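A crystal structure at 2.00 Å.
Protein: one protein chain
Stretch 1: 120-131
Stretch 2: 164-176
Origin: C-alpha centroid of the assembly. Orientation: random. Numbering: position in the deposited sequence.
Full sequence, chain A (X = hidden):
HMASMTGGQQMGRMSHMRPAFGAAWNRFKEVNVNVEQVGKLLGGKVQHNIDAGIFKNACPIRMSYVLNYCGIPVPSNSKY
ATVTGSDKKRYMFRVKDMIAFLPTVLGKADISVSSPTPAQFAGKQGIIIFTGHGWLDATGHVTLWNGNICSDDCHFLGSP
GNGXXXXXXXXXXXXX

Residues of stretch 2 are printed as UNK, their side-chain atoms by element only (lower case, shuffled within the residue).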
ATOM      1  N   GLN A 120       7.457   6.993  17.144  1.00 25.88           N
ATOM      2  CA  GLN A 120       8.561   6.269  16.519  1.00 30.16           C
ATOM      3  C   GLN A 120       8.835   6.730  15.078  1.00 33.65           C
ATOM      4  O   GLN A 120       9.860   6.373  14.496  1.00 32.27           O
ATOM      5  CB  GLN A 120       8.276   4.764  16.570  1.00 40.36           C
ATOM      6  CG  GLN A 120       7.780   4.290  17.943  1.00 45.01           C
ATOM      7  CD  GLN A 120       7.568   2.795  18.007  1.00 50.25           C
ATOM      8  OE1 GLN A 120       6.436   2.314  18.107  1.00 46.68           O
ATOM      9  NE2 GLN A 120       8.661   2.049  17.964  1.00 60.88           N
ATOM     10  N   PHE A 121       7.930   7.530  14.511  1.00 22.96           N
ATOM     11  CA  PHE A 121       8.083   7.996  13.124  1.00 26.05           C
ATOM     12  C   PHE A 121       8.059   9.516  12.996  1.00 24.32           C
ATOM     13  O   PHE A 121       7.799  10.049  11.923  1.00 25.39           O
ATOM     14  CB  PHE A 121       7.021   7.344  12.230  1.00 21.38           C
ATOM     15  CG  PHE A 121       7.020   5.839  12.310  1.00 25.10           C
ATOM     16  CD1 PHE A 121       7.828   5.077  11.466  1.00 20.18           C
ATOM     17  CD2 PHE A 121       6.247   5.185  13.256  1.00 24.77           C
ATOM     18  CE1 PHE A 121       7.831   3.691  11.560  1.00 20.17           C
ATOM     19  CE2 PHE A 121       6.244   3.801  13.349  1.00 18.16           C
ATOM     20  CZ  PHE A 121       7.041   3.053  12.502  1.00 24.90           C
ATOM     21  N   ALA A 122       8.338  10.206  14.098  1.00 27.72           N
ATOM     22  CA  ALA A 122       8.378  11.664  14.101  1.00 33.63           C
ATOM     23  C   ALA A 122       9.503  12.120  13.198  1.00 33.64           C
ATOM     24  O   ALA A 122      10.574  11.512  13.189  1.00 33.60           O
ATOM     25  CB  ALA A 122       8.590  12.188  15.510  1.00 35.78           C
ATOM     26  N   GLY A 123       9.251  13.176  12.427  1.00 32.71           N
ATOM     27  CA  GLY A 123      10.255  13.719  11.528  1.00 33.88           C
ATOM     28  C   GLY A 123      10.653  12.803  10.384  1.00 32.74           C
ATOM     29  O   GLY A 123      11.726  12.991   9.791  1.00 30.96           O
ATOM     30  N   LYS A 124       9.809  11.815  10.079  1.00 26.46           N
ATOM     31  CA  LYS A 124      10.055  10.913   8.950  1.00 27.09           C
ATOM     32  C   LYS A 124       8.932  11.068   7.922  1.00 21.45           C
ATOM     33  O   LYS A 124       7.835  11.512   8.259  1.00 23.54           O
ATOM     34  CB  LYS A 124      10.117   9.455   9.424  1.00 28.69           C
ATOM     35  CG  LYS A 124      11.007   9.200  10.651  1.00 40.12           C
ATOM     36  CD  LYS A 124      12.482   9.207  10.289  1.00 47.45           C
ATOM     37  CE  LYS A 124      13.372   9.023  11.525  1.00 51.39           C
ATOM     38  NZ  LYS A 124      13.042   7.815  12.308  1.00 50.53           N
ATOM     39  N   GLN A 125       9.203  10.695   6.675  1.00 22.13           N
ATOM     40  CA  GLN A 125       8.170  10.653   5.634  1.00 20.15           C
ATOM     41  C   GLN A 125       8.477   9.482   4.703  1.00 22.95           C
ATOM     42  O   GLN A 125       9.647   9.227   4.374  1.00 18.59           O
ATOM     43  CB  GLN A 125       8.119  11.980   4.845  1.00 25.89           C
ATOM     44  CG  GLN A 125       9.353  12.286   3.979  1.00 25.98           C
ATOM     45  CD  GLN A 125       9.234  13.612   3.249  1.00 25.62           C
ATOM     46  OE1 GLN A 125       8.512  14.516   3.700  1.00 25.06           O
ATOM     47  NE2 GLN A 125       9.941  13.740   2.110  1.00 16.78           N
ATOM     48  N   GLY A 126       7.447   8.745   4.295  1.00 21.12           N
ATOM     49  CA  GLY A 126       7.671   7.634   3.388  1.00 18.29           C
ATOM     50  C   GLY A 126       6.521   6.647   3.313  1.00 18.17           C
ATOM     51  O   GLY A 126       5.369   6.990   3.563  1.00 17.67           O
ATOM     52  N   ILE A 127       6.847   5.413   2.946  1.00 19.46           N
ATOM     53  CA  ILE A 127       5.859   4.348   2.837  1.00 16.50           C
ATOM     54  C   ILE A 127       5.796   3.586   4.154  1.00 19.40           C
ATOM     55  O   ILE A 127       6.826   3.207   4.697  1.00 16.96           O
ATOM     56  CB  ILE A 127       6.269   3.343   1.741  1.00 18.78           C
ATOM     57  CG1 ILE A 127       6.222   4.003   0.361  1.00 26.34           C
ATOM     58  CG2 ILE A 127       5.370   2.085   1.782  1.00 18.68           C
ATOM     59  CD1 ILE A 127       6.714   3.093  -0.746  1.00 28.86           C
ATOM     60  N   ILE A 128       4.591   3.320   4.651  1.00 12.65           N
ATOM     61  CA  ILE A 128       4.453   2.617   5.925  1.00 12.31           C
ATOM     62  C   ILE A 128       3.444   1.457   5.833  1.00 19.25           C
ATOM     63  O   ILE A 128       2.381   1.594   5.219  1.00 20.65           O
ATOM     64  CB  ILE A 128       4.123   3.615   7.083  1.00 19.74           C
ATOM     65  CG1 ILE A 128       4.350   2.971   8.453  1.00 21.15           C
ATOM     66  CG2 ILE A 128       2.694   4.166   6.964  1.00 16.03           C
ATOM     67  CD1 ILE A 128       4.305   3.994   9.593  1.00 20.80           C
ATOM     68  N   ILE A 129       3.805   0.315   6.420  1.00 15.57           N
ATOM     69  CA  ILE A 129       2.935  -0.860   6.489  1.00 16.56           C
ATOM     70  C   ILE A 129       2.588  -1.148   7.949  1.00 24.87           C
ATOM     71  O   ILE A 129       3.486  -1.357   8.773  1.00 21.85           O
ATOM     72  CB  ILE A 129       3.659  -2.134   5.993  1.00 20.22           C
ATOM     73  CG1 ILE A 129       4.113  -2.000   4.535  1.00 14.63           C
ATOM     74  CG2 ILE A 129       2.778  -3.375   6.194  1.00 21.25           C
ATOM     75  CD1 ILE A 129       5.001  -3.165   4.094  1.00 17.76           C
ATOM     76  N   PHE A 130       1.296  -1.216   8.252  1.00 24.14           N
ATOM     77  CA  PHE A 130       0.820  -1.566   9.582  1.00 19.96           C
ATOM     78  C   PHE A 130       0.263  -2.976   9.508  1.00 22.75           C
ATOM     79  O   PHE A 130      -0.639  -3.217   8.737  1.00 26.22           O
ATOM     80  CB  PHE A 130      -0.342  -0.650   9.972  1.00 18.05           C
ATOM     81  CG  PHE A 130       0.020   0.809  10.048  1.00 21.25           C
ATOM     82  CD1 PHE A 130       0.699   1.317  11.147  1.00 18.00           C
ATOM     83  CD2 PHE A 130      -0.339   1.679   9.025  1.00 21.55           C
ATOM     84  CE1 PHE A 130       1.016   2.668  11.225  1.00 20.46           C
ATOM     85  CE2 PHE A 130      -0.033   3.026   9.102  1.00 20.66           C
ATOM     86  CZ  PHE A 130       0.649   3.523  10.204  1.00 15.45           C
ATOM     87  N   THR A 131       0.756  -3.913  10.314  1.00 19.53           N
ATOM     88  CA  THR A 131       0.143  -5.242  10.312  1.00 13.82           C
ATOM     89  C   THR A 131      -0.384  -5.564  11.682  1.00 19.51           C
ATOM     90  O   THR A 131       0.035  -4.966  12.664  1.00 18.40           O
ATOM     91  CB  THR A 131       1.117  -6.338   9.902  1.00 19.38           C
ATOM     92  OG1 THR A 131       2.281  -6.243  10.727  1.00 23.00           O
ATOM     93  CG2 THR A 131       1.512  -6.179   8.428  1.00 20.61           C
ATOM     94  N   UNK A 164     -11.937  -2.815  14.499  1.00 64.79           N
ATOM     95  CA  UNK A 164     -11.508  -3.727  15.554  1.00 59.09           C
ATOM     96  C   UNK A 164     -10.123  -4.334  15.278  1.00 56.08           C
ATOM     97  O   UNK A 164      -9.820  -5.430  15.763  1.00 56.94           O
ATOM     98  o   UNK A 164     -13.848  -4.359  15.569  1.00 56.36           O
ATOM     99  c   UNK A 164     -12.532  -4.854  15.707  1.00 56.76           C
ATOM    100  N   UNK A 165      -9.290  -3.625  14.511  1.00 43.75           N
ATOM    101  CA  UNK A 165      -7.981  -4.154  14.085  1.00 39.24           C
ATOM    102  C   UNK A 165      -6.828  -3.780  15.025  1.00 31.16           C
ATOM    103  O   UNK A 165      -6.497  -2.603  15.176  1.00 35.26           O
ATOM    104  c   UNK A 165      -5.331  -2.755  12.380  1.00 38.47           C
ATOM    105  c   UNK A 165      -6.215  -3.823  12.240  1.00 36.87           C
ATOM    106  c   UNK A 165      -7.678  -3.690  12.658  1.00 35.26           C
ATOM    107  c   UNK A 165      -3.541  -4.026  11.411  1.00 36.99           C
ATOM    108  c   UNK A 165      -5.749  -4.981  11.654  1.00 37.00           C
ATOM    109  c   UNK A 165      -3.994  -2.860  11.972  1.00 40.62           C
ATOM    110  c   UNK A 165      -4.417  -5.093  11.253  1.00 38.88           C
ATOM    111  N   UNK A 166      -6.213  -4.786  15.640  1.00 26.84           N
ATOM    112  CA  UNK A 166      -5.145  -4.567  16.610  1.00 28.02           C
ATOM    113  C   UNK A 166      -3.818  -4.636  15.885  1.00 28.17           C
ATOM    114  O   UNK A 166      -3.454  -5.687  15.365  1.00 26.80           O
ATOM    115  c   UNK A 166      -5.141  -5.625  17.733  1.00 29.18           C
ATOM    116  c   UNK A 166      -6.993  -4.612  19.196  1.00 38.71           C
ATOM    117  c   UNK A 166      -6.536  -5.789  18.349  1.00 37.04           C
ATOM    118  c   UNK A 166      -4.118  -5.243  18.806  1.00 29.77           C
ATOM    119  N   UNK A 167      -3.099  -3.504  15.834  1.00 26.46           N
ATOM    120  CA  UNK A 167      -1.793  -3.412  15.176  1.00 18.93           C
ATOM    121  C   UNK A 167      -0.663  -3.951  16.069  1.00 16.36           C
ATOM    122  O   UNK A 167      -0.632  -3.680  17.273  1.00 21.40           O
ATOM    123  c   UNK A 167      -2.374  -1.289  16.089  1.00 32.14           C
ATOM    124  c   UNK A 167      -3.529  -2.210  16.401  1.00 29.25           C
ATOM    125  c   UNK A 167      -1.640  -1.905  14.936  1.00 22.31           C
ATOM    126  N   UNK A 168       0.258  -4.713  15.485  1.00 18.14           N
ATOM    127  CA  UNK A 168       1.348  -5.309  16.246  1.00 19.13           C
ATOM    128  C   UNK A 168       2.730  -4.983  15.685  1.00 18.04           C
ATOM    129  O   UNK A 168       3.741  -5.246  16.342  1.00 19.00           O
ATOM    130  c   UNK A 168      -0.092  -7.176  17.135  1.00 23.27           C
ATOM    131  c   UNK A 168       1.185  -6.838  16.363  1.00 23.58           C
ATOM    132  o   UNK A 168       1.112  -7.417  15.054  1.00 24.19           O
ATOM    133  N   UNK A 169       2.774  -4.412  14.478  1.00 18.58           N
ATOM    134  CA  UNK A 169       4.026  -4.004  13.856  1.00 18.18           C
ATOM    135  C   UNK A 169       3.785  -2.821  12.926  1.00 22.81           C
ATOM    136  O   UNK A 169       2.692  -2.687  12.357  1.00 19.73           O
ATOM    137  c   UNK A 169       4.634  -5.154  13.029  1.00 19.18           C
ATOM    138  c   UNK A 169       5.910  -4.734  12.296  1.00 26.40           C
ATOM    139  o   UNK A 169       5.865  -4.158  11.194  1.00 24.79           O
ATOM    140  n   UNK A 169       7.053  -5.000  12.917  1.00 17.09           N
ATOM    141  N   UNK A 170       4.792  -1.962  12.781  1.00 16.67           N
ATOM    142  CA  UNK A 170       4.805  -0.991  11.682  1.00 15.52           C
ATOM    143  C   UNK A 170       6.168  -1.105  11.052  1.00 21.09           C
ATOM    144  O   UNK A 170       7.176  -1.224  11.761  1.00 18.78           O
ATOM    145  c   UNK A 170       4.575   0.408  12.169  1.00 16.72           C
ATOM    146  N   UNK A 171       6.184  -1.072   9.722  1.00 18.76           N
ATOM    147  CA  UNK A 171       7.386  -1.237   8.922  1.00 17.63           C
ATOM    148  C   UNK A 171       7.371  -0.094   7.903  1.00 19.45           C
ATOM    149  O   UNK A 171       6.340   0.181   7.276  1.00 16.38           O
ATOM    150  c   UNK A 171       8.547  -2.782   7.276  1.00 19.95           C
ATOM    151  c   UNK A 171       7.368  -2.620   8.219  1.00 20.28           C
ATOM    152  o   UNK A 171       7.445  -3.657   9.206  1.00 19.93           O
ATOM    153  N   UNK A 172       8.514   0.564   7.749  1.00 21.27           N
ATOM    154  CA  UNK A 172       8.581   1.879   7.150  1.00 19.73           C
ATOM    155  C   UNK A 172       9.853   2.095   6.332  1.00 18.85           C
ATOM    156  O   UNK A 172      10.965   1.752   6.797  1.00 17.35           O
ATOM    157  c   UNK A 172      10.502   6.093   7.454  1.00 18.06           C
ATOM    158  c   UNK A 172      10.177   4.810   7.893  1.00 19.58           C
ATOM    159  c   UNK A 172       9.515   6.901   6.913  1.00 18.11           C
ATOM    160  c   UNK A 172       8.527   2.933   8.259  1.00 18.67           C
ATOM    161  c   UNK A 172       8.879   4.325   7.789  1.00 19.17           C
ATOM    162  c   UNK A 172       7.902   5.144   7.254  1.00 17.31           C
ATOM    163  c   UNK A 172       8.214   6.425   6.811  1.00 21.51           C
ATOM    164  N   UNK A 173       9.672   2.691   5.146  1.00 19.00           N
ATOM    165  CA  UNK A 173      10.775   3.152   4.277  1.00 19.86           C
ATOM    166  C   UNK A 173      10.685   4.652   4.062  1.00 19.78           C
ATOM    167  O   UNK A 173       9.631   5.169   3.662  1.00 15.20           O
ATOM    168  c   UNK A 173       7.937  -1.209   3.683  1.00 23.83           C
ATOM    169  c   UNK A 173      10.577  -1.265   2.927  1.00 19.15           C
ATOM    170  c   UNK A 173       9.917  -2.483   3.123  1.00 21.53           C
ATOM    171  c   UNK A 173      10.703   2.500   2.885  1.00 16.66           C
ATOM    172  c   UNK A 173       8.605  -2.436   3.504  1.00 23.23           C
ATOM    173  c   UNK A 173       9.938  -0.021   3.109  1.00 17.30           C
ATOM    174  c   UNK A 173       8.588  -0.004   3.493  1.00 18.54           C
ATOM    175  c   UNK A 173      10.912   0.999   2.842  1.00 13.41           C
ATOM    176  n   UNK A 173      11.871  -1.011   2.563  1.00 17.21           N
ATOM    177  c   UNK A 173      12.058   0.351   2.496  1.00 15.86           C
ATOM    178  N   UNK A 174      11.790   5.355   4.287  1.00 17.57           N
ATOM    179  CA  UNK A 174      11.849   6.789   4.005  1.00 14.79           C
ATOM    180  C   UNK A 174      11.795   7.049   2.503  1.00 16.99           C
ATOM    181  O   UNK A 174      12.427   6.336   1.710  1.00 16.07           O
ATOM    182  c   UNK A 174      13.151   7.400   4.567  1.00 24.00           C
ATOM    183  o   UNK A 174      13.067   7.565   5.965  1.00 28.64           O
ATOM    184  N   UNK A 175      11.051   8.078   2.114  1.00 16.04           N
ATOM    185  CA  UNK A 175      11.098   8.559   0.739  1.00 16.93           C
ATOM    186  C   UNK A 175      11.550  10.008   0.743  1.00 17.51           C
ATOM    187  O   UNK A 175      11.135  10.787   1.619  1.00 21.28           O
ATOM    188  c   UNK A 175       9.732   8.409   0.053  1.00 19.41           C
ATOM    189  c   UNK A 175      10.054   6.005  -0.771  1.00 13.22           C
ATOM    190  c   UNK A 175       9.117   7.002  -0.084  1.00 15.71           C
ATOM    191  c   UNK A 175       7.804   7.083  -0.849  1.00 13.86           C
ATOM    192  N   UNK A 176      12.422  10.365  -0.213  1.00 13.60           N
ATOM    193  CA  UNK A 176      12.808  11.754  -0.415  1.00 18.94           C
ATOM    194  C   UNK A 176      11.879  12.427  -1.421  1.00 19.43           C
ATOM    195  O   UNK A 176      11.562  13.589  -1.246  1.00 29.84           O
ATOM    196  c   UNK A 176      14.248  11.860  -0.903  1.00 27.39           C
ATOM    197  n   UNK A 176      17.531  14.914  -0.381  1.00 39.41           N
ATOM    198  c   UNK A 176      15.260  11.866   0.222  1.00 39.38           C
ATOM    199  c   UNK A 176      16.659  13.741  -0.699  1.00 38.90           C
ATOM    200  c   UNK A 176      15.810  13.276   0.474  1.00 38.59           C
TER
HETATM  201  O   HOH W   1      12.293  10.456   6.330  1.00 20.10           O
HETATM  202  O   HOH W   2       9.481  15.592   0.220  1.00 37.44           O
HETATM  203  O   HOH W   3       4.225  -4.298   9.248  1.00 20.96           O

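Position 164 carries one carbon and then one oxygen, exposed and out of reach of stretch 1: Ser164. Position 165 has one carbon leading to a six-carbon ring, which lies obliquely to the backbone at Thr131, so it is Phe165; its CZ lies 3.5 Å from Thr131 C. At 166, four carbons fork at the first, one arm two carbons long; the CA-to-CB bond points away from stretch 1 and the residue is exposed: Ile166. The three carbons of 167 close a ring onto the backbone N, near Thr131, which defines Pro167; its CA sits 3.5 Å from Thr131 O in a CA-H...O contact.

Position 168 has one carbon bearing an oxygen and a carbon, its CA-to-CB bond sideways to stretch 1 and its side chain coming within 3.6 Å of Thr131 O: Thr168. Thr168 N donates to Thr131 O at 2.8 Å. At 169 two carbons, the second carrying one oxygen and one nitrogen, with CB 3.5 Å from Thr131 OG1: Asn169. Thr131 N donates to Asn169 O at 3.1 Å, while the return bond from Asn169 N to Thr131 O, 3.3 Å, is weak; the same Thr131 O also accepts the shorter bond from Thr168 N.

A single carbon at 170 has CB 3.6 Å from Phe121 CZ and 4.1 Å from Phe130 CD1, which makes it Ala170. Position 171, one carbon with an oxygen and a carbon, has CB 4.4 Å from Ile129 CB; by shape alone it could be valine, but the atom types settle Thr171. It pairs with Ile129 through Ile129 N to Thr171 O (2.7 Å) and Thr171 N to Ile129 O (2.9 Å), and water 3 donates to both Ile129 O and the hydroxyl while accepting from Thr131 OG1.

At 172 one carbon leads to a six-carbon ring without oxygen, and the edge of the Phe121 ring points toward its face, centroids 5.6 Å apart: Phe172. Gly126 N lies at the edge of the Phe172 ring, 3.5 Å from Phe172 CE1. At 173, fused five- and six-membered rings holding eight carbons and a nitrogen meet Ile129 edge-on: Trp173, whose CZ3 is 3.6 Å from Ile129 CD1. Position 174, one carbon and one oxygen, has its CB against stretch 1 and its oxygen linked by water 1 to Gln125 N: Ser174. At 175, four carbons forked at the second lie against Ile127: Leu175, with CD1 3.7 Å from Ile127 CG1. Position 176, four carbons in a row ending in nitrogen, touches nothing of stretch 1 with its side chain, and its CA-to-CB bond points away: Lys176. Water 2 bridges Lys176 O to Gln125 NE2.

The contact is an antiparallel strand pair. Backbone bonds set the register, and side chains alternate: Ile128, Phe130, Ala170 and Phe172 share one face, Ile127, Ile129, Thr131, Asn169, Thr171 and Trp173 the other. Gly126 permits the close approach at one end, since an ideal CB would lie 1.9 Å from Trp173 O. Beyond it, Leu175 N to Gln125 O (2.9 Å) carries the backbone pairing past the strands, and the Gln125 side chain adds NE2 to Leu175 O (3.2 Å). The Ala170 methyl touches both the Phe121 and the Phe130 ring.

Stretch 2 (164-176) SFIPTNATFWSLK
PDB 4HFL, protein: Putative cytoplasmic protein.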